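Side-chain contacts in FERM, RhoGEF and pleckstrin domain protein 2 (Danio rerio, PDB 6D21), which probably activates RAC1 as a guanine nucleotide exchange factor, this chain being its FERM domain, a module tied to membrane targeting and cytoskeletal protein binding: residues A[126-131]-A[138-143]; A[211-216]-A[240-245]; A[18-23]-A[63-68]; A[102-107]-A[187-192]. One frame throughout, in Å; residues are numbered along the deposited sequence.

Overall arrangement
The four contacts span the three FERM lobes. Contact 3 lies in the N-terminal ubiquitin-like lobe, between edge strand 15-21 and the loop after strand 56-58. Contacts 1 and 4 share the central lobe, on helices 94-110, 117-132 and 137-146 and the loop after helix 172-183. Their centres are about 21 Å apart; L127 packs on K105, whose E131 salt bridge is modelled too short to rely on. Contact 2, on strands 212-217 and 239-244 of the PH-like lobe, lies about 42 Å from contact 1 between centres. Along the chain come contact 3, contact 4 enclosing contact 1, then contact 2. Contact 4 is about 5 Å from the chain's centre and touches contact 2 through F216, at a lobe junction.

Contact 1. Residues A[126-131]-A[138-143]; sequences HLVQSE and LADREF
V128 and D140 mark the nearest backbone approach of the two helices, their CA atoms 7.9 Å apart, with the axes of the short segments 126-131 and 138-143 turned 107° from each other. Little backbone meets backbone here, so the joint depends on side chains. F143 carries most of it. Its CG stands anti to the backbone N (chi1 -178°), which sends the ring out toward helix 117-132. There V128 CG2 packs obliquely on the ring, 3.9 Å from F143 CE2. The other methyl, V128 CG1, lies 4.2 Å from D140 OD2. That oxygen has its polar partner in H164 ND1, and V128 also touches H164.

E131 comes to the far end of the ring. Its OE1 is 3.3 Å from F143 CE1, in the ring plane at the edge. The carboxylate is turned 87° from the ring. The second oxygen, E131 OE2, pairs in a salt bridge with K105 of helix 94-110, though the modelled spacing is too short to be relied on. Were F143 cut back to alanine, V128 CG2 would probably lose its apolar neighbour and a gap would open beside it. This contact ties consecutive helices of the FERM central lobe. No hydrogen bond crosses between the segments. One apolar pair is flanked by two carboxylates whose polar partners, K105 and H164, lie outside the segments. The slightly positive C-H edge of the ring probably favours the E131 oxygen beside it.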
loop_
_atom_site.group_PDB
_atom_site.type_symbol
_atom_site.label_atom_id
_atom_site.label_comp_id
_atom_site.label_asym_id
_atom_site.label_seq_id
_atom_site.Cartn_x
_atom_site.Cartn_y
_atom_site.Cartn_z
ATOM N N HIS A 126 -7.987 4.698 -17.433
ATOM C CA HIS A 126 -6.908 3.785 -17.826
ATOM C C HIS A 126 -7.121 2.366 -17.302
ATOM O O HIS A 126 -6.791 1.377 -17.974
ATOM C CB HIS A 126 -5.552 4.304 -17.345
ATOM C CG HIS A 126 -5.039 5.449 -18.151
ATOM N ND1 HIS A 126 -4.677 5.319 -19.475
ATOM C CD2 HIS A 126 -4.861 6.753 -17.835
ATOM C CE1 HIS A 126 -4.281 6.492 -19.935
ATOM N NE2 HIS A 126 -4.383 7.378 -18.962
ATOM N N LEU A 127 -7.663 2.271 -16.093
ATOM C CA LEU A 127 -7.992 0.972 -15.534
ATOM C C LEU A 127 -9.051 0.276 -16.396
ATOM O O LEU A 127 -8.993 -0.935 -16.604
ATOM C CB LEU A 127 -8.453 1.117 -14.086
ATOM C CG LEU A 127 -7.332 1.498 -13.101
ATOM C CD1 LEU A 127 -7.925 1.805 -11.722
ATOM C CD2 LEU A 127 -6.285 0.373 -12.970
ATOM N N VAL A 128 -9.997 1.033 -16.931
ATOM C CA VAL A 128 -10.999 0.424 -17.802
ATOM C C VAL A 128 -10.333 -0.042 -19.108
ATOM O O VAL A 128 -10.627 -1.127 -19.614
ATOM C CB VAL A 128 -12.176 1.387 -18.116
ATOM C CG1 VAL A 128 -13.115 0.766 -19.128
ATOM C CG2 VAL A 128 -12.962 1.732 -16.851
ATOM N N GLN A 129 -9.419 0.768 -19.635
ATOM C CA GLN A 129 -8.728 0.419 -20.867
ATOM C C GLN A 129 -7.981 -0.891 -20.672
ATOM O O GLN A 129 -7.994 -1.753 -21.550
ATOM C CB GLN A 129 -7.760 1.529 -21.294
ATOM C CG GLN A 129 -7.055 1.288 -22.631
ATOM C CD GLN A 129 -8.019 1.307 -23.817
ATOM O OE1 GLN A 129 -8.955 2.112 -23.862
ATOM N NE2 GLN A 129 -7.795 0.414 -24.781
ATOM N N SER A 130 -7.359 -1.045 -19.507
ATOM C CA SER A 130 -6.552 -2.235 -19.230
ATOM C C SER A 130 -7.374 -3.522 -19.135
ATOM O O SER A 130 -6.915 -4.575 -19.553
ATOM C CB SER A 130 -5.763 -2.053 -17.935
ATOM O OG SER A 130 -6.581 -2.313 -16.804
ATOM N N GLU A 131 -8.574 -3.448 -18.570
ATOM C CA GLU A 131 -9.377 -4.651 -18.386
ATOM C C GLU A 131 -10.154 -5.049 -19.641
ATOM O O GLU A 131 -10.131 -6.216 -20.036
ATOM C CB GLU A 131 -10.351 -4.481 -17.215
ATOM C CG GLU A 131 -9.835 -5.023 -15.886
ATOM C CD GLU A 131 -10.960 -5.367 -14.911
ATOM O OE1 GLU A 131 -11.918 -6.054 -15.320
ATOM O OE2 GLU A 131 -10.887 -4.954 -13.734
ATOM N N LEU A 138 -21.791 0.980 -25.054
ATOM C CA LEU A 138 -22.566 -0.041 -24.347
ATOM C C LEU A 138 -21.731 -0.881 -23.375
ATOM O O LEU A 138 -22.189 -1.192 -22.274
ATOM C CB LEU A 138 -23.263 -0.967 -25.357
ATOM C CG LEU A 138 -24.296 -0.330 -26.295
ATOM C CD1 LEU A 138 -24.786 -1.319 -27.355
ATOM C CD2 LEU A 138 -25.469 0.226 -25.501
ATOM N N ALA A 139 -20.516 -1.248 -23.782
ATOM C CA ALA A 139 -19.648 -2.093 -22.956
ATOM C C ALA A 139 -19.065 -1.341 -21.763
ATOM O O ALA A 139 -18.811 -1.933 -20.712
ATOM C CB ALA A 139 -18.526 -2.678 -23.794
ATOM N N ASP A 140 -18.840 -0.041 -21.927
ATOM C CA ASP A 140 -18.320 0.772 -20.830
ATOM C C ASP A 140 -19.380 0.967 -19.746
ATOM O O ASP A 140 -19.086 0.859 -18.561
ATOM C CB ASP A 140 -17.824 2.126 -21.345
ATOM C CG ASP A 140 -16.415 2.052 -21.916
ATOM O OD1 ASP A 140 -16.100 1.073 -22.624
ATOM O OD2 ASP A 140 -15.614 2.970 -21.639
ATOM N N ARG A 141 -20.616 1.240 -20.153
ATOM C CA ARG A 141 -21.691 1.408 -19.184
ATOM C C ARG A 141 -21.983 0.096 -18.449
ATOM O O ARG A 141 -22.240 0.097 -17.239
ATOM C CB ARG A 141 -22.944 1.944 -19.874
ATOM C CG ARG A 141 -22.737 3.334 -20.453
ATOM C CD ARG A 141 -23.900 3.833 -21.290
ATOM N NE ARG A 141 -23.572 5.140 -21.850
ATOM C CZ ARG A 141 -23.758 6.293 -21.214
ATOM N NH1 ARG A 141 -24.297 6.308 -20.003
ATOM N NH2 ARG A 141 -23.413 7.434 -21.796
ATOM N N GLU A 142 -21.923 -1.020 -19.174
ATOM C CA GLU A 142 -22.133 -2.334 -18.565
ATOM C C GLU A 142 -21.027 -2.646 -17.557
ATOM O O GLU A 142 -21.291 -3.125 -16.451
ATOM C CB GLU A 142 -22.202 -3.416 -19.634
ATOM N N PHE A 143 -19.789 -2.363 -17.942
ATOM C CA PHE A 143 -18.656 -2.582 -17.055
ATOM C C PHE A 143 -18.763 -1.756 -15.765
ATOM O O PHE A 143 -18.533 -2.271 -14.668
ATOM C CB PHE A 143 -17.345 -2.262 -17.778
ATOM C CG PHE A 143 -16.112 -2.498 -16.935
ATOM C CD1 PHE A 143 -15.595 -3.774 -16.789
ATOM C CD2 PHE A 143 -15.468 -1.443 -16.303
ATOM C CE1 PHE A 143 -14.465 -4.001 -16.025
ATOM C CE2 PHE A 143 -14.329 -1.656 -15.530
ATOM C CZ PHE A 143 -13.824 -2.940 -15.395
#

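Contact 2. Residues A[211-216]-A[240-245]; sequences MGLQVF and FLIKLH
L213 and I242 reach toward each other tip to tip, with L213 CD2 3.5 Å from I242 CD1. This is a close methyl pair. I242 is extended: CG1 is anti to the carbonyl carbon (chi1 -56°) and CD1 continues outward (chi2 172°). Of the two L213 methyls, it is CD2 that reaches both I242 and F240. It lies 3.8 Å from F240 CE2. It comes at the ring edge, near the ring plane, and not over a face. With CG anti to the backbone N (chi1 -176°), the F240 ring turns its CE2 edge to L213 CD2. The two strands are not sheet neighbours. In the seven-stranded antiparallel sheet of the PH-like lobe, three strands separate 212-217 from 239-244. The sheet curls, and the contact spans its interior. Helix 263-281 closes the space: L213 and F240 both touch C273, and F269 meets the F240 ring edge-to-face. On the I242 side, neighbouring strands supply L233 and F258.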
loop_
_atom_site.group_PDB
_atom_site.type_symbol
_atom_site.label_atom_id
_atom_site.label_comp_id
_atom_site.label_asym_id
_atom_site.label_seq_id
_atom_site.Cartn_x
_atom_site.Cartn_y
_atom_site.Cartn_z
ATOM N N MET A 211 11.822 7.988 0.935
ATOM C CA MET A 211 12.763 9.080 1.212
ATOM C C MET A 211 12.937 9.347 2.707
ATOM O O MET A 211 13.895 10.006 3.123
ATOM C CB MET A 211 12.298 10.368 0.524
ATOM C CG MET A 211 11.221 11.158 1.292
ATOM S SD MET A 211 9.594 10.379 1.503
ATOM C CE MET A 211 8.938 10.404 -0.169
ATOM N N GLY A 212 11.992 8.877 3.516
ATOM C CA GLY A 212 12.049 9.152 4.940
ATOM C C GLY A 212 10.684 9.325 5.569
ATOM O O GLY A 212 9.715 8.713 5.121
ATOM N N LEU A 213 10.590 10.149 6.612
ATOM C CA LEU A 213 9.308 10.271 7.318
ATOM C C LEU A 213 8.503 11.470 6.824
ATOM O O LEU A 213 9.059 12.473 6.373
ATOM C CB LEU A 213 9.517 10.364 8.831
ATOM C CG LEU A 213 9.544 9.025 9.578
ATOM C CD1 LEU A 213 10.779 8.195 9.237
ATOM C CD2 LEU A 213 9.466 9.243 11.062
ATOM N N GLN A 214 7.187 11.353 6.894
ATOM C CA GLN A 214 6.320 12.462 6.529
ATOM C C GLN A 214 5.353 12.783 7.653
ATOM O O GLN A 214 4.997 11.918 8.448
ATOM C CB GLN A 214 5.540 12.153 5.260
ATOM C CG GLN A 214 6.398 12.000 4.051
ATOM C CD GLN A 214 5.717 11.159 2.990
ATOM O OE1 GLN A 214 4.810 10.384 3.287
ATOM N NE2 GLN A 214 6.156 11.304 1.746
ATOM N N VAL A 215 4.938 14.043 7.702
ATOM C CA VAL A 215 3.990 14.505 8.694
ATOM C C VAL A 215 2.816 15.144 7.981
ATOM O O VAL A 215 2.996 16.050 7.156
ATOM C CB VAL A 215 4.617 15.521 9.663
ATOM C CG1 VAL A 215 3.586 15.955 10.692
ATOM C CG2 VAL A 215 5.837 14.923 10.339
ATOM N N PHE A 216 1.616 14.667 8.288
ATOM C CA PHE A 216 0.416 15.221 7.681
ATOM C C PHE A 216 -0.492 15.832 8.716
ATOM O O PHE A 216 -0.621 15.314 9.820
ATOM C CB PHE A 216 -0.354 14.149 6.928
ATOM C CG PHE A 216 0.281 13.727 5.643
ATOM C CD1 PHE A 216 1.284 12.768 5.632
ATOM C CD2 PHE A 216 -0.152 14.259 4.437
ATOM C CE1 PHE A 216 1.854 12.358 4.444
ATOM C CE2 PHE A 216 0.409 13.857 3.244
ATOM C CZ PHE A 216 1.419 12.905 3.240
ATOM N N PHE A 240 6.398 8.665 20.219
ATOM C CA PHE A 240 7.313 8.355 19.124
ATOM C C PHE A 240 8.277 9.526 18.945
ATOM O O PHE A 240 7.871 10.688 18.946
ATOM C CB PHE A 240 6.550 8.060 17.833
ATOM C CG PHE A 240 7.432 7.641 16.686
ATOM C CD1 PHE A 240 7.900 6.338 16.592
ATOM C CD2 PHE A 240 7.782 8.549 15.694
ATOM C CE1 PHE A 240 8.707 5.953 15.536
ATOM C CE2 PHE A 240 8.585 8.170 14.634
ATOM C CZ PHE A 240 9.047 6.868 14.551
ATOM N N LEU A 241 9.563 9.217 18.822
ATOM C CA LEU A 241 10.590 10.249 18.878
ATOM C C LEU A 241 11.446 10.284 17.614
ATOM O O LEU A 241 12.045 9.279 17.227
ATOM C CB LEU A 241 11.487 10.039 20.102
ATOM C CG LEU A 241 10.924 10.316 21.510
ATOM C CD1 LEU A 241 9.912 9.271 21.950
ATOM C CD2 LEU A 241 12.061 10.371 22.499
ATOM N N ILE A 242 11.494 11.448 16.976
ATOM C CA ILE A 242 12.367 11.666 15.830
ATOM C C ILE A 242 13.502 12.603 16.207
ATOM O O ILE A 242 13.280 13.794 16.398
ATOM C CB ILE A 242 11.618 12.273 14.635
ATOM C CG1 ILE A 242 10.440 11.401 14.238
ATOM C CG2 ILE A 242 12.564 12.463 13.449
ATOM C CD1 ILE A 242 9.575 12.054 13.197
ATOM N N LYS A 243 14.715 12.065 16.308
ATOM C CA LYS A 243 15.887 12.885 16.591
ATOM C C LYS A 243 16.573 13.301 15.292
ATOM O O LYS A 243 17.006 12.457 14.506
ATOM C CB LYS A 243 16.870 12.135 17.495
ATOM C CG LYS A 243 16.247 11.585 18.778
ATOM C CD LYS A 243 17.218 11.632 19.963
ATOM C CE LYS A 243 18.164 12.824 19.883
ATOM N NZ LYS A 243 18.625 13.260 21.236
ATOM N N LEU A 244 16.668 14.607 15.072
ATOM C CA LEU A 244 17.260 15.141 13.853
ATOM C C LEU A 244 18.730 15.508 14.050
ATOM O O LEU A 244 19.156 15.818 15.163
ATOM C CB LEU A 244 16.483 16.374 13.382
ATOM C CG LEU A 244 14.986 16.239 13.090
ATOM C CD1 LEU A 244 14.425 17.556 12.586
ATOM C CD2 LEU A 244 14.708 15.134 12.081
ATOM N N HIS A 245 19.501 15.481 12.967
ATOM C CA HIS A 245 20.861 16.003 13.012
ATOM C C HIS A 245 20.814 17.511 13.215
ATOM O O HIS A 245 19.905 18.180 12.718
ATOM C CB HIS A 245 21.636 15.652 11.737
ATOM C CG HIS A 245 21.991 14.199 11.623
ATOM N ND1 HIS A 245 22.903 13.588 12.457
ATOM C CD2 HIS A 245 21.550 13.237 10.777
ATOM C CE1 HIS A 245 23.011 12.311 12.128
ATOM N NE2 HIS A 245 22.200 12.074 11.110
#

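Contact 3. Residues A[18-23]-A[63-68]; sequences YELESK and KLIVKQ
S22 O takes a hydrogen bond from water 1 at 3.0 Å, and the same water accepts one from V66 N at 3.1 Å. The water thus bridges two backbones in the ubiquitin-like N-terminal lobe of the FERM domain. One is the turn just after edge strand 15-21. The other is the loop between strands 56-58 and 76-81. A direct backbone hydrogen bond between I65 and A24 lies beside this bridge.

V66 packs against the same stretch of chain. Its CG2 lies 3.9 Å from S22 O. Its CG1 comes 4.3 Å from S22 OG. V66 also touches L4 on strand 3-9. The apolar part is modest. L20 CD2 and I65 CD1 are 4.4 Å apart, where the extended I65 side chain reaches toward the strand (chi2 175°). L20 also rests on L29 of helix 26-36, and I65 on I6, so both lead into the core of the lobe.

The loop is held in shape by its own bonds. I65 to K67 have helical backbone angles. Q68 N bonds to I65 O at 2.8 Å, and K67 N to L64 O. Q68 NE2 bonds to D60 O and adds weak bonds to K63 O and L64 O. At the outer end, one leucine methyl comes up against a carbonyl oxygen: L64 CD2 is 3.1 Å from K23 O, shorter than a usual methyl-oxygen contact, so its exact spacing is doubtful.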
loop_
_atom_site.group_PDB
_atom_site.type_symbol
_atom_site.label_atom_id
_atom_site.label_comp_id
_atom_site.label_asym_id
_atom_site.label_seq_id
_atom_site.Cartn_x
_atom_site.Cartn_y
_atom_site.Cartn_z
ATOM N N TYR A 18 -3.308 -22.465 0.078
ATOM C CA TYR A 18 -1.941 -22.901 0.284
ATOM C C TYR A 18 -1.865 -23.909 1.395
ATOM O O TYR A 18 -2.329 -23.649 2.502
ATOM C CB TYR A 18 -1.048 -21.703 0.607
ATOM C CG TYR A 18 -0.960 -20.745 -0.537
ATOM C CD1 TYR A 18 -1.945 -19.794 -0.740
ATOM C CD2 TYR A 18 0.101 -20.808 -1.435
ATOM C CE1 TYR A 18 -1.876 -18.929 -1.797
ATOM C CE2 TYR A 18 0.179 -19.958 -2.491
ATOM C CZ TYR A 18 -0.808 -19.011 -2.668
ATOM O OH TYR A 18 -0.731 -18.143 -3.721
ATOM N N GLU A 19 -1.269 -25.062 1.104
ATOM C CA GLU A 19 -1.082 -26.076 2.122
ATOM C C GLU A 19 0.321 -25.991 2.705
ATOM O O GLU A 19 1.314 -26.039 1.983
ATOM C CB GLU A 19 -1.368 -27.461 1.546
ATOM C CG GLU A 19 -2.630 -27.481 0.696
ATOM C CD GLU A 19 -3.461 -28.718 0.912
ATOM O OE1 GLU A 19 -3.460 -29.613 0.037
ATOM O OE2 GLU A 19 -4.126 -28.781 1.964
ATOM N N LEU A 20 0.376 -25.836 4.024
ATOM C CA LEU A 20 1.619 -25.622 4.753
ATOM C C LEU A 20 1.608 -26.434 6.023
ATOM O O LEU A 20 0.544 -26.722 6.562
ATOM C CB LEU A 20 1.813 -24.147 5.104
ATOM C CG LEU A 20 2.309 -23.170 4.048
ATOM C CD1 LEU A 20 1.151 -22.655 3.227
ATOM C CD2 LEU A 20 3.054 -22.019 4.709
ATOM N N GLU A 21 2.782 -26.798 6.519
ATOM C CA GLU A 21 2.838 -27.498 7.795
ATOM C C GLU A 21 2.547 -26.511 8.922
ATOM O O GLU A 21 2.711 -25.306 8.753
ATOM C CB GLU A 21 4.195 -28.169 7.999
ATOM C CG GLU A 21 5.375 -27.213 7.934
ATOM C CD GLU A 21 6.618 -27.781 8.595
ATOM O OE1 GLU A 21 6.513 -28.830 9.270
ATOM O OE2 GLU A 21 7.701 -27.176 8.441
ATOM N N SER A 22 2.115 -27.034 10.063
ATOM C CA SER A 22 1.746 -26.219 11.215
ATOM C C SER A 22 2.953 -25.519 11.858
ATOM O O SER A 22 2.793 -24.643 12.706
ATOM C CB SER A 22 1.033 -27.089 12.254
ATOM O OG SER A 22 0.857 -26.397 13.476
ATOM N N LYS A 23 4.158 -25.913 11.461
ATOM C CA LYS A 23 5.372 -25.304 11.989
ATOM C C LYS A 23 5.804 -24.095 11.160
ATOM O O LYS A 23 6.843 -23.496 11.438
ATOM C CB LYS A 23 6.515 -26.328 12.032
ATOM C CG LYS A 23 6.477 -27.321 13.184
ATOM C CD LYS A 23 7.816 -28.031 13.296
ATOM C CE LYS A 23 7.713 -29.416 13.943
ATOM N NZ LYS A 23 6.725 -29.515 15.055
ATOM N N LYS A 63 8.103 -15.009 12.477
ATOM C CA LYS A 63 7.308 -15.683 13.498
ATOM C C LYS A 63 6.455 -16.799 12.890
ATOM O O LYS A 63 6.120 -16.771 11.699
ATOM C CB LYS A 63 6.400 -14.683 14.206
ATOM C CG LYS A 63 7.113 -13.662 15.075
ATOM C CD LYS A 63 6.086 -12.899 15.912
ATOM C CE LYS A 63 6.718 -11.801 16.757
ATOM N NZ LYS A 63 8.194 -11.947 16.880
ATOM N N LEU A 64 6.097 -17.768 13.721
ATOM C CA LEU A 64 5.165 -18.811 13.337
ATOM C C LEU A 64 3.824 -18.187 13.019
ATOM O O LEU A 64 3.382 -17.271 13.716
ATOM C CB LEU A 64 4.998 -19.838 14.453
ATOM C CG LEU A 64 6.248 -20.617 14.842
ATOM C CD1 LEU A 64 5.885 -21.654 15.877
ATOM C CD2 LEU A 64 6.860 -21.263 13.619
ATOM N N ILE A 65 3.176 -18.685 11.974
ATOM C CA ILE A 65 1.871 -18.179 11.600
ATOM C C ILE A 65 0.873 -18.422 12.723
ATOM O O ILE A 65 0.104 -17.519 13.061
ATOM C CB ILE A 65 1.370 -18.823 10.317
ATOM C CG1 ILE A 65 2.330 -18.502 9.173
ATOM C CG2 ILE A 65 -0.040 -18.339 9.998
ATOM C CD1 ILE A 65 1.978 -19.186 7.883
ATOM N N VAL A 66 0.910 -19.617 13.321
ATOM C CA VAL A 66 -0.047 -19.978 14.378
ATOM C C VAL A 66 0.097 -19.114 15.634
ATOM O O VAL A 66 -0.810 -19.052 16.459
ATOM C CB VAL A 66 0.065 -21.481 14.803
ATOM C CG1 VAL A 66 -0.563 -22.394 13.754
ATOM C CG2 VAL A 66 1.511 -21.889 15.111
ATOM N N LYS A 67 1.238 -18.456 15.776
ATOM C CA LYS A 67 1.455 -17.525 16.875
ATOM C C LYS A 67 0.970 -16.103 16.556
ATOM O O LYS A 67 1.018 -15.228 17.414
ATOM C CB LYS A 67 2.943 -17.485 17.243
ATOM C CG LYS A 67 3.431 -18.662 18.083
ATOM C CD LYS A 67 4.715 -18.309 18.841
ATOM C CE LYS A 67 5.007 -19.316 19.952
ATOM N NZ LYS A 67 6.162 -18.906 20.806
ATOM N N GLN A 68 0.526 -15.859 15.326
ATOM C CA GLN A 68 0.111 -14.509 14.935
ATOM C C GLN A 68 -1.392 -14.406 14.704
ATOM O O GLN A 68 -1.978 -13.327 14.829
ATOM C CB GLN A 68 0.848 -14.067 13.670
ATOM C CG GLN A 68 2.364 -14.175 13.745
ATOM C CD GLN A 68 3.034 -13.669 12.482
ATOM O OE1 GLN A 68 2.817 -12.534 12.064
ATOM N NE2 GLN A 68 3.847 -14.516 11.863
HETATM O O HOH W 1 2.635 -21.770 12.016
#

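Contact 4. Residues A[102-107]-A[187-192]; sequences LQIKRD and EMFGVR
D107 and R192 form a salt bridge between helix 94-110 of the FERM central lobe and the loop that leads into strand 194-197 and the PH-like lobe. The loop makes a type II beta turn from M188 to V191.

Of the charged bonds, R192 NH2 to D107 OD2 is the strong one, at 2.8 Å and 161°. It arrives on the syn side of the carboxylate, 24° out of its plane. R192 NH1 adds a weak bond to the same oxygen. R192 is bent at chi2 (88°), which turns the guanidinium back to D107 and V191 O. Its rotation is also held within the loop, since R192 NH1 donates to V191 O at 2.9 Å from above the carbonyl plane.

Other hydrogen bonds surround D107. Q103 NE2 donates to D107 OD1 at 3.0 Å, one turn back on the helix, while Q103 OE1 accepts from V81 N. Q103 thus holds the carboxylate that meets R192. Replacing D107 with leucine would probably leave R192 without its counter-charge, Q103 NE2 without this acceptor and water 2 without one of its anchors.

Apolar packing comes from I104 and F189. I104 CG1 lies 4.1 Å from F189 CE1, at the ring edge. F84 meets the F189 ring edge-to-face and also touches R192.

A water completes the joint: water 2 donates to D107 OD2 at 2.7 Å and accepts from G190 N at 2.8 Å.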
loop_
_atom_site.group_PDB
_atom_site.type_symbol
_atom_site.label_atom_id
_atom_site.label_comp_id
_atom_site.label_asym_id
_atom_site.label_seq_id
_atom_site.Cartn_x
_atom_site.Cartn_y
_atom_site.Cartn_z
ATOM N N LEU A 102 -2.644 -2.802 -9.801
ATOM C CA LEU A 102 -3.730 -3.391 -9.003
ATOM C C LEU A 102 -3.712 -2.887 -7.572
ATOM O O LEU A 102 -4.752 -2.809 -6.934
ATOM C CB LEU A 102 -3.641 -4.918 -8.985
ATOM C CG LEU A 102 -3.891 -5.630 -10.314
ATOM C CD1 LEU A 102 -3.630 -7.128 -10.160
ATOM C CD2 LEU A 102 -5.308 -5.360 -10.799
ATOM N N GLN A 103 -2.536 -2.568 -7.054
ATOM C CA GLN A 103 -2.473 -1.971 -5.713
ATOM C C GLN A 103 -3.111 -0.575 -5.722
ATOM O O GLN A 103 -3.832 -0.179 -4.801
ATOM C CB GLN A 103 -1.021 -1.883 -5.238
ATOM C CG GLN A 103 -0.847 -1.220 -3.855
ATOM C CD GLN A 103 -1.380 -2.105 -2.749
ATOM O OE1 GLN A 103 -0.936 -3.242 -2.579
ATOM N NE2 GLN A 103 -2.354 -1.604 -2.019
ATOM N N ILE A 104 -2.807 0.197 -6.757
ATOM C CA ILE A 104 -3.448 1.507 -6.930
ATOM C C ILE A 104 -4.958 1.354 -7.074
ATOM O O ILE A 104 -5.740 2.116 -6.506
ATOM C CB ILE A 104 -2.859 2.234 -8.175
ATOM C CG1 ILE A 104 -1.382 2.549 -7.931
ATOM C CG2 ILE A 104 -3.633 3.507 -8.464
ATOM C CD1 ILE A 104 -0.606 2.783 -9.217
ATOM N N LYS A 105 -5.367 0.376 -7.877
ATOM C CA LYS A 105 -6.783 0.103 -8.073
ATOM C C LYS A 105 -7.449 -0.124 -6.713
ATOM O O LYS A 105 -8.506 0.445 -6.420
ATOM C CB LYS A 105 -6.969 -1.107 -8.985
ATOM C CG LYS A 105 -8.423 -1.471 -9.261
ATOM C CD LYS A 105 -8.512 -2.484 -10.394
ATOM C CE LYS A 105 -9.952 -2.959 -10.587
ATOM N NZ LYS A 105 -9.995 -3.833 -11.786
ATOM N N ARG A 106 -6.801 -0.924 -5.870
ATOM C CA ARG A 106 -7.306 -1.192 -4.518
ATOM C C ARG A 106 -7.396 0.060 -3.636
ATOM O O ARG A 106 -8.393 0.286 -2.930
ATOM C CB ARG A 106 -6.414 -2.222 -3.814
ATOM C CG ARG A 106 -6.969 -2.649 -2.427
ATOM C CD ARG A 106 -5.942 -3.453 -1.643
ATOM N NE ARG A 106 -5.852 -4.829 -2.121
ATOM C CZ ARG A 106 -4.904 -5.682 -1.738
ATOM N NH1 ARG A 106 -3.959 -5.288 -0.889
ATOM N NH2 ARG A 106 -4.903 -6.927 -2.192
ATOM N N ASP A 107 -6.316 0.833 -3.632
ATOM C CA ASP A 107 -6.214 2.037 -2.818
ATOM C C ASP A 107 -7.240 3.074 -3.251
ATOM O O ASP A 107 -7.782 3.814 -2.429
ATOM C CB ASP A 107 -4.798 2.639 -2.916
ATOM C CG ASP A 107 -3.738 1.787 -2.189
ATOM O OD1 ASP A 107 -4.117 0.795 -1.528
ATOM O OD2 ASP A 107 -2.526 2.113 -2.282
ATOM N N GLU A 187 0.333 13.136 -4.118
ATOM C CA GLU A 187 0.800 13.292 -2.751
ATOM C C GLU A 187 0.476 12.087 -1.880
ATOM O O GLU A 187 1.257 11.722 -0.996
ATOM C CB GLU A 187 0.184 14.554 -2.143
ATOM C CG GLU A 187 0.725 14.943 -0.791
ATOM C CD GLU A 187 0.095 16.226 -0.280
ATOM O OE1 GLU A 187 0.822 17.234 -0.167
ATOM O OE2 GLU A 187 -1.126 16.230 -0.004
ATOM N N MET A 188 -0.672 11.456 -2.128
ATOM C CA MET A 188 -1.095 10.338 -1.299
ATOM C C MET A 188 -0.644 8.946 -1.786
ATOM O O MET A 188 -1.002 7.938 -1.180
ATOM C CB MET A 188 -2.621 10.340 -1.165
ATOM C CG MET A 188 -3.118 11.540 -0.378
ATOM S SD MET A 188 -2.581 11.379 1.343
ATOM C CE MET A 188 -3.697 10.090 1.897
ATOM N N PHE A 189 0.098 8.890 -2.884
ATOM C CA PHE A 189 0.575 7.622 -3.417
ATOM C C PHE A 189 1.486 6.914 -2.421
ATOM O O PHE A 189 2.483 7.481 -1.983
ATOM C CB PHE A 189 1.322 7.833 -4.732
ATOM C CG PHE A 189 1.997 6.578 -5.265
ATOM C CD1 PHE A 189 1.244 5.507 -5.729
ATOM C CD2 PHE A 189 3.377 6.473 -5.291
ATOM C CE1 PHE A 189 1.861 4.360 -6.217
ATOM C CE2 PHE A 189 4.005 5.325 -5.786
ATOM C CZ PHE A 189 3.247 4.282 -6.249
ATOM N N GLY A 190 1.142 5.676 -2.077
ATOM C CA GLY A 190 1.952 4.878 -1.160
ATOM C C GLY A 190 1.796 5.304 0.297
ATOM O O GLY A 190 2.420 4.739 1.190
ATOM N N VAL A 191 0.945 6.292 0.554
ATOM C CA VAL A 191 0.834 6.829 1.912
ATOM C C VAL A 191 -0.067 5.959 2.817
ATOM O O VAL A 191 -1.180 5.577 2.430
ATOM C CB VAL A 191 0.307 8.283 1.878
ATOM C CG1 VAL A 191 -0.059 8.767 3.270
ATOM C CG2 VAL A 191 1.336 9.203 1.237
ATOM N N ARG A 192 0.431 5.627 4.006
ATOM C CA ARG A 192 -0.388 4.978 5.028
ATOM C C ARG A 192 -0.270 5.725 6.356
ATOM O O ARG A 192 0.802 5.773 6.960
ATOM C CB ARG A 192 0.000 3.507 5.210
ATOM C CG ARG A 192 -0.679 2.556 4.208
ATOM C CD ARG A 192 0.158 2.468 2.973
ATOM N NE ARG A 192 -0.339 1.549 1.950
ATOM C CZ ARG A 192 -1.076 1.910 0.903
ATOM N NH1 ARG A 192 -1.448 3.182 0.734
ATOM N NH2 ARG A 192 -1.422 0.994 0.009
HETATM O O HOH W 2 -1.411 4.577 -2.628
#